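AbiEi antitoxin C-terminal domain-containing protein (Mycobacterium tuberculosis, PDB 1ZEL) is of unknown function but probably binds DNA through a winged-helix region, and is related in sequence to AbiEi-type antitoxins. Local coordinates at residues 27-32 / 75-80; 91-94 / 99-102; 109-112 / 118-121. All coordinates share one frame; numbering follows the deposited sequence.

Interaction 1: residues 27-32 / 75-80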
ATOM      1  N   ARG A  27      -6.953 -26.026 -12.263  1.00 17.05           N
ATOM      2  CA  ARG A  27      -7.951 -25.525 -13.217  1.00 18.35           C
ATOM      3  C   ARG A  27      -8.489 -24.147 -12.796  1.00 19.30           C
ATOM      4  O   ARG A  27      -8.671 -23.241 -13.631  1.00 18.80           O
ATOM      5  CB  ARG A  27      -9.132 -26.514 -13.383  1.00 18.31           C
ATOM      6  CG  ARG A  27      -8.918 -27.644 -14.395  1.00 23.97           C
ATOM      7  CD  ARG A  27     -10.220 -28.411 -14.679  1.00 24.35           C
ATOM      8  NE  ARG A  27     -10.947 -28.720 -13.442  1.00 24.87           N
ATOM      9  CZ  ARG A  27     -10.787 -29.821 -12.726  1.00 28.14           C
ATOM     10  NH1 ARG A  27      -9.929 -30.766 -13.130  1.00 29.77           N
ATOM     11  NH2 ARG A  27     -11.495 -29.977 -11.602  1.00 29.23           N
ATOM     12  N   ASP A  28      -8.770 -24.010 -11.501  1.00 18.89           N
ATOM     13  CA  ASP A  28      -9.514 -22.854 -10.992  1.00 19.82           C
ATOM     14  C   ASP A  28      -8.631 -21.669 -10.612  1.00 19.89           C
ATOM     15  O   ASP A  28      -9.063 -20.507 -10.679  1.00 19.65           O
ATOM     16  CB  ASP A  28     -10.353 -23.272  -9.772  1.00 18.94           C
ATOM     17  CG  ASP A  28     -11.446 -24.263 -10.128  1.00 22.95           C
ATOM     18  OD1 ASP A  28     -11.712 -24.441 -11.332  1.00 24.13           O
ATOM     19  OD2 ASP A  28     -12.047 -24.842  -9.200  1.00 23.75           O
ATOM     20  N   ARG A  29      -7.403 -21.973 -10.192  1.00 20.75           N
ATOM     21  CA  ARG A  29      -6.408 -20.944  -9.832  1.00 21.34           C
ATOM     22  C   ARG A  29      -7.010 -19.849  -8.938  1.00 20.84           C
ATOM     23  O   ARG A  29      -7.033 -18.675  -9.345  1.00 20.11           O
ATOM     24  CB  ARG A  29      -5.782 -20.289 -11.074  1.00 21.35           C
ATOM     25  CG  ARG A  29      -5.179 -21.226 -12.149  1.00 24.23           C
ATOM     26  CD  ARG A  29      -3.798 -21.637 -11.757  1.00 22.12           C
ATOM     27  NE  ARG A  29      -3.201 -22.691 -12.583  1.00 20.81           N
ATOM     28  CZ  ARG A  29      -2.068 -22.532 -13.259  1.00 22.15           C
ATOM     29  NH1 ARG A  29      -1.428 -21.368 -13.216  1.00 16.93           N
ATOM     30  NH2 ARG A  29      -1.547 -23.545 -13.944  1.00 17.03           N
ATOM     31  N   PRO A  30      -7.517 -20.217  -7.728  1.00 20.94           N
ATOM     32  CA  PRO A  30      -7.959 -19.146  -6.836  1.00 19.89           C
ATOM     33  C   PRO A  30      -6.783 -18.273  -6.357  1.00 20.82           C
ATOM     34  O   PRO A  30      -5.673 -18.787  -6.172  1.00 21.11           O
ATOM     35  CB  PRO A  30      -8.529 -19.904  -5.634  1.00 20.64           C
ATOM     36  CG  PRO A  30      -7.855 -21.221  -5.657  1.00 20.30           C
ATOM     37  CD  PRO A  30      -7.691 -21.546  -7.109  1.00 21.30           C
ATOM     38  N   VAL A  31      -7.019 -16.982  -6.122  1.00 20.78           N
ATOM     39  CA  VAL A  31      -5.929 -16.099  -5.676  1.00 21.77           C
ATOM     40  C   VAL A  31      -5.380 -16.601  -4.348  1.00 21.79           C
ATOM     41  O   VAL A  31      -4.175 -16.686  -4.165  1.00 22.26           O
ATOM     42  CB  VAL A  31      -6.377 -14.657  -5.441  1.00 21.76           C
ATOM     43  CG1 VAL A  31      -5.132 -13.778  -5.194  1.00 21.71           C
ATOM     44  CG2 VAL A  31      -7.152 -14.122  -6.648  1.00 26.64           C
ATOM     45  N   VAL A  32      -6.294 -16.940  -3.440  1.00 21.00           N
ATOM     46  CA  VAL A  32      -5.970 -17.421  -2.111  1.00 20.53           C
ATOM     47  C   VAL A  32      -6.860 -18.641  -1.880  1.00 20.53           C
ATOM     48  O   VAL A  32      -8.014 -18.642  -2.308  1.00 19.06           O
ATOM     49  CB  VAL A  32      -6.343 -16.358  -1.064  1.00 20.33           C
ATOM     50  CG1 VAL A  32      -6.310 -16.934   0.323  1.00 20.34           C
ATOM     51  CG2 VAL A  32      -5.439 -15.127  -1.175  1.00 20.53           C
ATOM     52  N   PHE A  75      -1.792 -21.405  -3.320  1.00 20.13           N
ATOM     53  CA  PHE A  75      -1.553 -22.567  -4.174  1.00 19.83           C
ATOM     54  C   PHE A  75      -0.445 -22.203  -5.159  1.00 19.76           C
ATOM     55  O   PHE A  75      -0.531 -21.196  -5.834  1.00 18.84           O
ATOM     56  CB  PHE A  75      -2.842 -22.932  -4.927  1.00 20.05           C
ATOM     57  CG  PHE A  75      -2.689 -24.071  -5.914  1.00 19.90           C
ATOM     58  CD1 PHE A  75      -2.344 -25.353  -5.476  1.00 21.09           C
ATOM     59  CD2 PHE A  75      -2.856 -23.849  -7.279  1.00 15.71           C
ATOM     60  CE1 PHE A  75      -2.196 -26.390  -6.373  1.00 20.72           C
ATOM     61  CE2 PHE A  75      -2.730 -24.881  -8.186  1.00 15.87           C
ATOM     62  CZ  PHE A  75      -2.401 -26.174  -7.722  1.00 16.76           C
ATOM     63  N   ILE A  76       0.599 -23.024  -5.225  1.00 20.12           N
ATOM     64  CA  ILE A  76       1.646 -22.809  -6.196  1.00 19.10           C
ATOM     65  C   ILE A  76       1.289 -23.736  -7.365  1.00 20.00           C
ATOM     66  O   ILE A  76       1.249 -24.954  -7.197  1.00 20.77           O
ATOM     67  CB  ILE A  76       3.056 -23.149  -5.629  1.00 19.29           C
ATOM     68  CG1 ILE A  76       3.226 -22.682  -4.162  1.00 20.23           C
ATOM     69  CG2 ILE A  76       4.177 -22.624  -6.570  1.00 20.26           C
ATOM     70  CD1 ILE A  76       3.012 -21.164  -3.912  1.00 24.40           C
ATOM     71  N   PRO A  77       0.994 -23.151  -8.540  1.00 19.72           N
ATOM     72  CA  PRO A  77       0.459 -23.903  -9.644  1.00 19.45           C
ATOM     73  C   PRO A  77       1.470 -24.835 -10.289  1.00 18.34           C
ATOM     74  O   PRO A  77       2.668 -24.557 -10.254  1.00 17.92           O
ATOM     75  CB  PRO A  77      -0.009 -22.823 -10.621  1.00 18.71           C
ATOM     76  CG  PRO A  77       0.689 -21.582 -10.217  1.00 21.31           C
ATOM     77  CD  PRO A  77       1.115 -21.713  -8.822  1.00 20.58           C
ATOM     78  N   PRO A  78       0.983 -25.913 -10.926  1.00 17.80           N
ATOM     79  CA  PRO A  78       1.899 -26.824 -11.601  1.00 17.91           C
ATOM     80  C   PRO A  78       2.815 -26.073 -12.561  1.00 18.23           C
ATOM     81  O   PRO A  78       2.370 -25.162 -13.256  1.00 19.13           O
ATOM     82  CB  PRO A  78       0.963 -27.738 -12.378  1.00 16.76           C
ATOM     83  CG  PRO A  78      -0.280 -27.757 -11.516  1.00 15.92           C
ATOM     84  CD  PRO A  78      -0.417 -26.345 -11.073  1.00 16.48           C
ATOM     85  N   GLY A  79       4.076 -26.477 -12.593  1.00 17.94           N
ATOM     86  CA  GLY A  79       5.057 -25.900 -13.495  1.00 18.18           C
ATOM     87  C   GLY A  79       5.713 -24.619 -13.001  1.00 20.04           C
ATOM     88  O   GLY A  79       6.539 -24.042 -13.696  1.00 21.66           O
ATOM     89  N   GLU A  80       5.331 -24.150 -11.816  1.00 19.47           N
ATOM     90  CA  GLU A  80       5.934 -22.959 -11.243  1.00 19.75           C
ATOM     91  C   GLU A  80       6.588 -23.233  -9.911  1.00 19.72           C
ATOM     92  O   GLU A  80       6.097 -24.027  -9.104  1.00 19.18           O
ATOM     93  CB  GLU A  80       4.880 -21.864 -11.110  1.00 20.55           C
ATOM     94  CG  GLU A  80       4.271 -21.472 -12.454  1.00 22.81           C
ATOM     95  CD  GLU A  80       5.283 -20.817 -13.402  1.00 28.66           C
ATOM     96  OE1 GLU A  80       6.352 -20.352 -12.952  1.00 37.52           O
ATOM     97  OE2 GLU A  80       5.018 -20.767 -14.607  1.00 27.04           O
TER
HETATM   98  O   HOH W   1      -3.724 -19.391  -4.259  1.00 16.46           O

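Interaction 2: residues 91-94 / 99-102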
ATOM      1  N   ARG A  91      -4.183  -9.771   0.206  1.00 22.90           N
ATOM      2  CA  ARG A  91      -5.220 -10.598  -0.410  1.00 22.64           C
ATOM      3  C   ARG A  91      -5.652 -11.707   0.541  1.00 22.44           C
ATOM      4  O   ARG A  91      -6.818 -12.083   0.543  1.00 23.24           O
ATOM      5  CB  ARG A  91      -4.731 -11.195  -1.733  1.00 22.83           C
ATOM      6  CG  ARG A  91      -4.227 -10.128  -2.718  1.00 22.55           C
ATOM      7  CD  ARG A  91      -4.037 -10.715  -4.097  1.00 22.09           C
ATOM      8  NE  ARG A  91      -2.979 -10.021  -4.829  1.00 23.79           N
ATOM      9  CZ  ARG A  91      -3.142  -8.876  -5.501  1.00 25.75           C
ATOM     10  NH1 ARG A  91      -4.328  -8.289  -5.558  1.00 21.62           N
ATOM     11  NH2 ARG A  91      -2.109  -8.323  -6.130  1.00 26.59           N
ATOM     12  N   SER A  92      -4.732 -12.260   1.329  1.00 21.66           N
ATOM     13  CA  SER A  92      -5.167 -13.286   2.302  1.00 22.67           C
ATOM     14  C   SER A  92      -6.100 -12.733   3.381  1.00 22.40           C
ATOM     15  O   SER A  92      -7.012 -13.434   3.875  1.00 21.88           O
ATOM     16  CB  SER A  92      -3.974 -14.028   2.921  1.00 23.75           C
ATOM     17  OG  SER A  92      -3.447 -13.377   4.055  1.00 24.85           O
ATOM     18  N   TRP A  93      -5.880 -11.479   3.752  1.00 22.25           N
ATOM     19  CA  TRP A  93      -6.804 -10.782   4.635  1.00 23.14           C
ATOM     20  C   TRP A  93      -8.194 -10.610   4.016  1.00 23.95           C
ATOM     21  O   TRP A  93      -9.209 -10.957   4.654  1.00 24.66           O
ATOM     22  CB  TRP A  93      -6.192  -9.451   5.079  1.00 23.69           C
ATOM     23  CG  TRP A  93      -6.956  -8.742   6.205  1.00 23.97           C
ATOM     24  CD1 TRP A  93      -8.006  -9.218   6.924  1.00 26.93           C
ATOM     25  CD2 TRP A  93      -6.651  -7.450   6.736  1.00 26.80           C
ATOM     26  NE1 TRP A  93      -8.407  -8.281   7.862  1.00 30.28           N
ATOM     27  CE2 TRP A  93      -7.578  -7.188   7.764  1.00 30.31           C
ATOM     28  CE3 TRP A  93      -5.673  -6.490   6.441  1.00 27.32           C
ATOM     29  CZ2 TRP A  93      -7.572  -5.989   8.490  1.00 27.62           C
ATOM     30  CZ3 TRP A  93      -5.657  -5.304   7.172  1.00 21.75           C
ATOM     31  CH2 TRP A  93      -6.605  -5.057   8.169  1.00 26.31           C
ATOM     32  N   LEU A  94      -8.262 -10.111   2.778  1.00 23.85           N
ATOM     33  CA  LEU A  94      -9.558  -9.974   2.077  1.00 24.37           C
ATOM     34  C   LEU A  94     -10.283 -11.307   1.905  1.00 25.00           C
ATOM     35  O   LEU A  94     -11.533 -11.358   1.864  1.00 25.04           O
ATOM     36  CB  LEU A  94      -9.359  -9.346   0.702  1.00 24.26           C
ATOM     37  CG  LEU A  94      -8.966  -7.881   0.748  1.00 24.61           C
ATOM     38  CD1 LEU A  94      -8.440  -7.455  -0.627  1.00 26.31           C
ATOM     39  CD2 LEU A  94     -10.137  -7.031   1.203  1.00 28.37           C
ATOM     40  N   ASN A  99     -14.347  -6.957   4.204  1.00 32.45           N
ATOM     41  CA  ASN A  99     -14.433  -5.591   4.732  1.00 32.51           C
ATOM     42  C   ASN A  99     -13.187  -5.185   5.518  1.00 30.63           C
ATOM     43  O   ASN A  99     -13.271  -4.372   6.449  1.00 31.35           O
ATOM     44  CB  ASN A  99     -15.671  -5.436   5.649  1.00 32.97           C
ATOM     45  CG  ASN A  99     -16.964  -5.880   4.986  1.00 38.00           C
ATOM     46  OD1 ASN A  99     -17.760  -6.622   5.583  1.00 44.62           O
ATOM     47  ND2 ASN A  99     -17.184  -5.435   3.751  1.00 42.05           N
ATOM     48  N   ALA A 100     -12.037  -5.769   5.164  1.00 28.88           N
ATOM     49  CA  ALA A 100     -10.763  -5.451   5.820  1.00 27.14           C
ATOM     50  C   ALA A 100     -10.565  -3.943   5.944  1.00 26.00           C
ATOM     51  O   ALA A 100     -10.125  -3.460   6.972  1.00 26.60           O
ATOM     52  CB  ALA A 100      -9.590  -6.109   5.084  1.00 26.42           C
ATOM     53  N   GLY A 101     -10.906  -3.216   4.890  1.00 24.80           N
ATOM     54  CA  GLY A 101     -10.948  -1.756   4.927  1.00 23.53           C
ATOM     55  C   GLY A 101      -9.626  -1.030   4.747  1.00 22.80           C
ATOM     56  O   GLY A 101      -9.566   0.168   4.992  1.00 21.88           O
ATOM     57  N   PHE A 102      -8.572  -1.736   4.307  1.00 21.12           N
ATOM     58  CA  PHE A 102      -7.265  -1.107   4.160  1.00 20.54           C
ATOM     59  C   PHE A 102      -7.179  -0.498   2.788  1.00 20.94           C
ATOM     60  O   PHE A 102      -7.935  -0.870   1.871  1.00 21.67           O
ATOM     61  CB  PHE A 102      -6.091  -2.118   4.334  1.00 20.71           C
ATOM     62  CG  PHE A 102      -6.113  -3.263   3.330  1.00 18.58           C
ATOM     63  CD1 PHE A 102      -5.572  -3.099   2.055  1.00 19.70           C
ATOM     64  CD2 PHE A 102      -6.658  -4.500   3.668  1.00 22.44           C
ATOM     65  CE1 PHE A 102      -5.620  -4.128   1.117  1.00 17.99           C
ATOM     66  CE2 PHE A 102      -6.677  -5.561   2.731  1.00 17.53           C
ATOM     67  CZ  PHE A 102      -6.162  -5.353   1.456  1.00 21.56           C
TER

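Interaction 3: residues 109-112 / 118-121. With FMT (formic acid), chain F.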
ATOM      1  N   ALA A 109       1.369   3.104  -2.902  1.00 17.38           N
ATOM      2  CA  ALA A 109       0.507   4.016  -3.636  1.00 17.74           C
ATOM      3  C   ALA A 109       1.341   4.868  -4.596  1.00 18.70           C
ATOM      4  O   ALA A 109       0.973   5.013  -5.760  1.00 21.00           O
ATOM      5  CB  ALA A 109      -0.246   4.913  -2.688  1.00 18.15           C
ATOM      6  N   ALA A 110       2.456   5.430  -4.120  1.00 19.18           N
ATOM      7  CA  ALA A 110       3.323   6.271  -4.963  1.00 18.93           C
ATOM      8  C   ALA A 110       3.870   5.484  -6.154  1.00 19.96           C
ATOM      9  O   ALA A 110       4.034   6.020  -7.271  1.00 19.86           O
ATOM     10  CB  ALA A 110       4.500   6.830  -4.123  1.00 19.00           C
ATOM     11  N   TRP A 111       4.196   4.214  -5.919  1.00 20.18           N
ATOM     12  CA  TRP A 111       4.794   3.376  -6.952  1.00 20.01           C
ATOM     13  C   TRP A 111       3.812   3.169  -8.100  1.00 20.34           C
ATOM     14  O   TRP A 111       4.135   3.404  -9.256  1.00 19.99           O
ATOM     15  CB  TRP A 111       5.255   2.039  -6.335  1.00 20.01           C
ATOM     16  CG  TRP A 111       5.516   0.920  -7.313  1.00 20.50           C
ATOM     17  CD1 TRP A 111       4.827  -0.257  -7.420  1.00 19.71           C
ATOM     18  CD2 TRP A 111       6.558   0.861  -8.305  1.00 19.58           C
ATOM     19  NE1 TRP A 111       5.368  -1.038  -8.409  1.00 16.98           N
ATOM     20  CE2 TRP A 111       6.432  -0.379  -8.965  1.00 17.75           C
ATOM     21  CE3 TRP A 111       7.587   1.728  -8.681  1.00 23.96           C
ATOM     22  CZ2 TRP A 111       7.276  -0.768  -9.997  1.00 23.55           C
ATOM     23  CZ3 TRP A 111       8.428   1.346  -9.729  1.00 22.48           C
ATOM     24  CH2 TRP A 111       8.263   0.106 -10.369  1.00 24.20           C
ATOM     25  N   HIS A 112       2.588   2.771  -7.776  1.00 20.86           N
ATOM     26  CA  HIS A 112       1.601   2.495  -8.809  1.00 20.00           C
ATOM     27  C   HIS A 112       1.055   3.759  -9.480  1.00 20.02           C
ATOM     28  O   HIS A 112       0.635   3.693 -10.633  1.00 20.58           O
ATOM     29  CB  HIS A 112       0.478   1.617  -8.254  1.00 20.59           C
ATOM     30  CG  HIS A 112       0.928   0.235  -7.872  1.00 19.88           C
ATOM     31  ND1 HIS A 112       1.414  -0.672  -8.796  1.00 24.41           N
ATOM     32  CD2 HIS A 112       0.948  -0.399  -6.674  1.00 21.55           C
ATOM     33  CE1 HIS A 112       1.739  -1.796  -8.176  1.00 22.05           C
ATOM     34  NE2 HIS A 112       1.463  -1.658  -6.887  1.00 19.58           N
ATOM     35  N   ARG A 118      12.029   3.410  -8.392  1.00 35.08           N
ATOM     36  CA  ARG A 118      12.301   2.005  -8.099  1.00 34.62           C
ATOM     37  C   ARG A 118      11.128   1.392  -7.385  1.00 34.04           C
ATOM     38  O   ARG A 118      10.529   2.027  -6.519  1.00 32.86           O
ATOM     39  CB  ARG A 118      13.534   1.857  -7.188  1.00 35.08           C
ATOM     40  CG  ARG A 118      14.848   2.491  -7.680  0.50 33.62           C
ATOM     41  CD  ARG A 118      15.137   2.177  -9.139  0.50 32.41           C
ATOM     42  NE  ARG A 118      15.386   0.760  -9.388  0.50 33.62           N
ATOM     43  CZ  ARG A 118      15.015   0.128 -10.495  0.50 27.57           C
ATOM     44  NH1 ARG A 118      14.366   0.789 -11.436  0.50 27.63           N
ATOM     45  NH2 ARG A 118      15.288  -1.160 -10.662  0.50 30.80           N
ATOM     46  N   GLN A 119      10.813   0.148  -7.729  1.00 34.36           N
ATOM     47  CA  GLN A 119       9.811  -0.579  -6.983  1.00 34.76           C
ATOM     48  C   GLN A 119      10.245  -0.664  -5.535  1.00 35.28           C
ATOM     49  O   GLN A 119      11.371  -1.075  -5.247  1.00 34.88           O
ATOM     50  CB  GLN A 119       9.580  -1.984  -7.526  1.00 34.64           C
ATOM     51  CG  GLN A 119       8.479  -2.719  -6.759  1.00 34.62           C
ATOM     52  CD  GLN A 119       8.221  -4.114  -7.277  1.00 41.39           C
ATOM     53  OE1 GLN A 119       8.809  -4.536  -8.265  1.00 37.59           O
ATOM     54  NE2 GLN A 119       7.313  -4.837  -6.612  1.00 45.20           N
ATOM     55  N   PRO A 120       9.353  -0.277  -4.620  1.00 35.62           N
ATOM     56  CA  PRO A 120       9.724  -0.379  -3.229  1.00 36.50           C
ATOM     57  C   PRO A 120       9.641  -1.832  -2.743  1.00 37.07           C
ATOM     58  O   PRO A 120       8.884  -2.656  -3.272  1.00 37.71           O
ATOM     59  CB  PRO A 120       8.674   0.498  -2.537  1.00 36.82           C
ATOM     60  CG  PRO A 120       7.474   0.369  -3.376  1.00 35.56           C
ATOM     61  CD  PRO A 120       7.992   0.264  -4.790  1.00 35.67           C
ATOM     62  N   ASP A 121      10.444  -2.146  -1.748  1.00 37.16           N
ATOM     63  CA  ASP A 121      10.382  -3.452  -1.135  1.00 36.92           C
ATOM     64  C   ASP A 121      10.190  -3.260   0.370  1.00 35.02           C
ATOM     65  O   ASP A 121      10.159  -2.132   0.859  1.00 35.61           O
ATOM     66  CB  ASP A 121      11.630  -4.291  -1.476  1.00 37.29           C
ATOM     67  CG  ASP A 121      12.954  -3.587  -1.137  1.00 43.03           C
ATOM     68  OD1 ASP A 121      13.026  -2.801  -0.157  1.00 49.36           O
ATOM     69  OD2 ASP A 121      13.949  -3.851  -1.857  1.00 50.89           O
TER
HETATM   70  C   FMT F 704       4.990  -2.863  -3.804  1.00 34.94           C
HETATM   71  O1  FMT F 704       5.066  -3.359  -4.935  1.00 34.96           O
HETATM   72  O2  FMT F 704       4.211  -1.946  -3.501  1.00 34.23           O

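Interaction 1: residues 27-32 / 75-80
Arg29 lays one face of its guanidinium group against the ring of Pro77. Pro77 CB stands over the middle of that face, and NH1 of Arg29 comes within 3.3 Å of it. The contact is non-polar in kind: a flat cation spreads over aliphatic carbons, which suits arginine at a surface because its nitrogens can still seek polar partners at the rim. One such partner is Ala26 O, which accepts a hydrogen bond from Arg29 NE. A bend at chi2 (-82°) turns the chain of Arg29 across the proline, nearly at a right angle. Beyond it, Arg29 NH2 comes 4.2 Å from Pro78 CD, a looser contact. In what is probably the winged-helix part of the protein, helix 19-28 ends here, Arg29 leaves it with a positive phi (46°), and the chain heads for strand 33-34, while Pro77 and Pro78 follow strand 72-75. Phe75, at the end of that strand, is buried beside Leu25 of helix 19-28, with Pro77 N 4.0 Å above its ring plane near the rim. A water joins the two backbones there, donating to Pro30 O (2.8 Å) and accepting from Phe75 N (2.9 Å). Past Pro77 the chain reverses in a type II turn closed by Glu80 N to Pro77 O, in which Gly79 readily adopts the positive phi required.

Interaction 2: residues 91-94 / 99-102
Ala100 presses its methyl group onto the indole of Trp93 in a CH-pi contact. Ala100 CB lies 3.5 Å from the centroid of the five-membered ring of Trp93 and only 12° off the ring normal, so the methyl sits squarely over the face. A small side chain suits this place, because it lets the backbone of the loop come close to the broad ring. Beside it, Phe102 meets the six-membered part of the same indole: its CD2 is 3.6 Å from Trp93 CE3. The two planes are inclined by 27°, but the rings have slid apart until they barely overlap, with centroids 5.5 Å from each other. Leu94 touches both loop residues, its CD1 3.7 Å from Phe102 CZ and its CD2 4.0 Å from Ala100 CB. Trp93 CG stands anti to the backbone N (chi1 -170°), which extends the indole from the helix toward the loop. Gly101, with a positive phi that glycine tolerates easily, lets the chain turn between Ala100 and Phe102, both of which point their side chains to the helix. Farther out, Pro135 and Leu138 also pack on Trp93, while Arg91, on another side of the helix, forms a salt bridge with Asp85. The whole is a buried apolar helix-to-loop packing in the AbiEi antitoxin C-terminal domain, where helix 88-96 is followed by a chain that folds back along it before entering strand 103-104.

Interaction 3: residues 109-112 / 118-121
With its CG anti to the backbone N (chi1 163°), Trp111 swings its indole out from helix 106-113 so that one face meets the backbone of Gln119 and the ring of Pro120. Gln119 has the same kind of first torsion (chi1 -178°) and stays extended beyond CG, which runs its CB and CG over the indole and carries the amide past the NE1 side of the ring, toward a bound formic acid; the amide and ring planes stay almost parallel. The backbone of Gln119 makes the central contact: its CA stands 3.5 Å from the centroid of the six-membered ring of Trp111, in a CH-pi arrangement nearly on the ring normal, and its N is 3.3 Å from Trp111 CZ3. Farther along, Gln119 CB rests 3.6 Å from Trp111 CZ2. Pro120 takes the five-membered half of the same face, with CD 3.6 Å from Trp111 CG and a second, more tilted CH-pi contact. Tryptophan fits here because one large flat surface can receive two consecutive residues of an irregular loop, and proline offers it a compact aliphatic ring. In the AbiEi antitoxin C-terminal domain this loop leads from helix 106-113 to strand 124-127, so the indole packs the helix against the chain that follows it. A second tie fixes the loop at Arg118, whose N donates a hydrogen bond to Asp202. The formic acid probably comes from the crystallisation liquor: Gln119 NE2 donates to its O1 at 3.2 Å, with an angle of 148° at the hydrogen. Tyr87 OH and Ser108 OG also bond to it. His112 NE2 is hydrogen-bonded to the same Tyr87 hydroxyl, and one face of the His112 imidazole receives Trp111 CD1, 3.5 Å above the middle of the ring.

Overall arrangement
The three contacts follow one another along the chain, each closing before the next opens. Interactions 1 and 2 have centres about 20 Å apart yet touch: Val31 CG1 packs 3.4 Å from Arg91 CD, and Val32 also meets helix 88-96, so what is probably the winged-helix part is joined directly to that helix. Interactions 2 and 3 also have centres about 20 Å apart, with nearest atoms about 8 Å apart; Thr176 links them, hydrogen-bonded to Arg91 and packed on His112. Interactions 1 and 3 are separate, about 14 Å between nearest atoms. The sodium ion is bound elsewhere, by Arg167, Asp209 and Asp213, whereas the formic acid belongs to interaction 3.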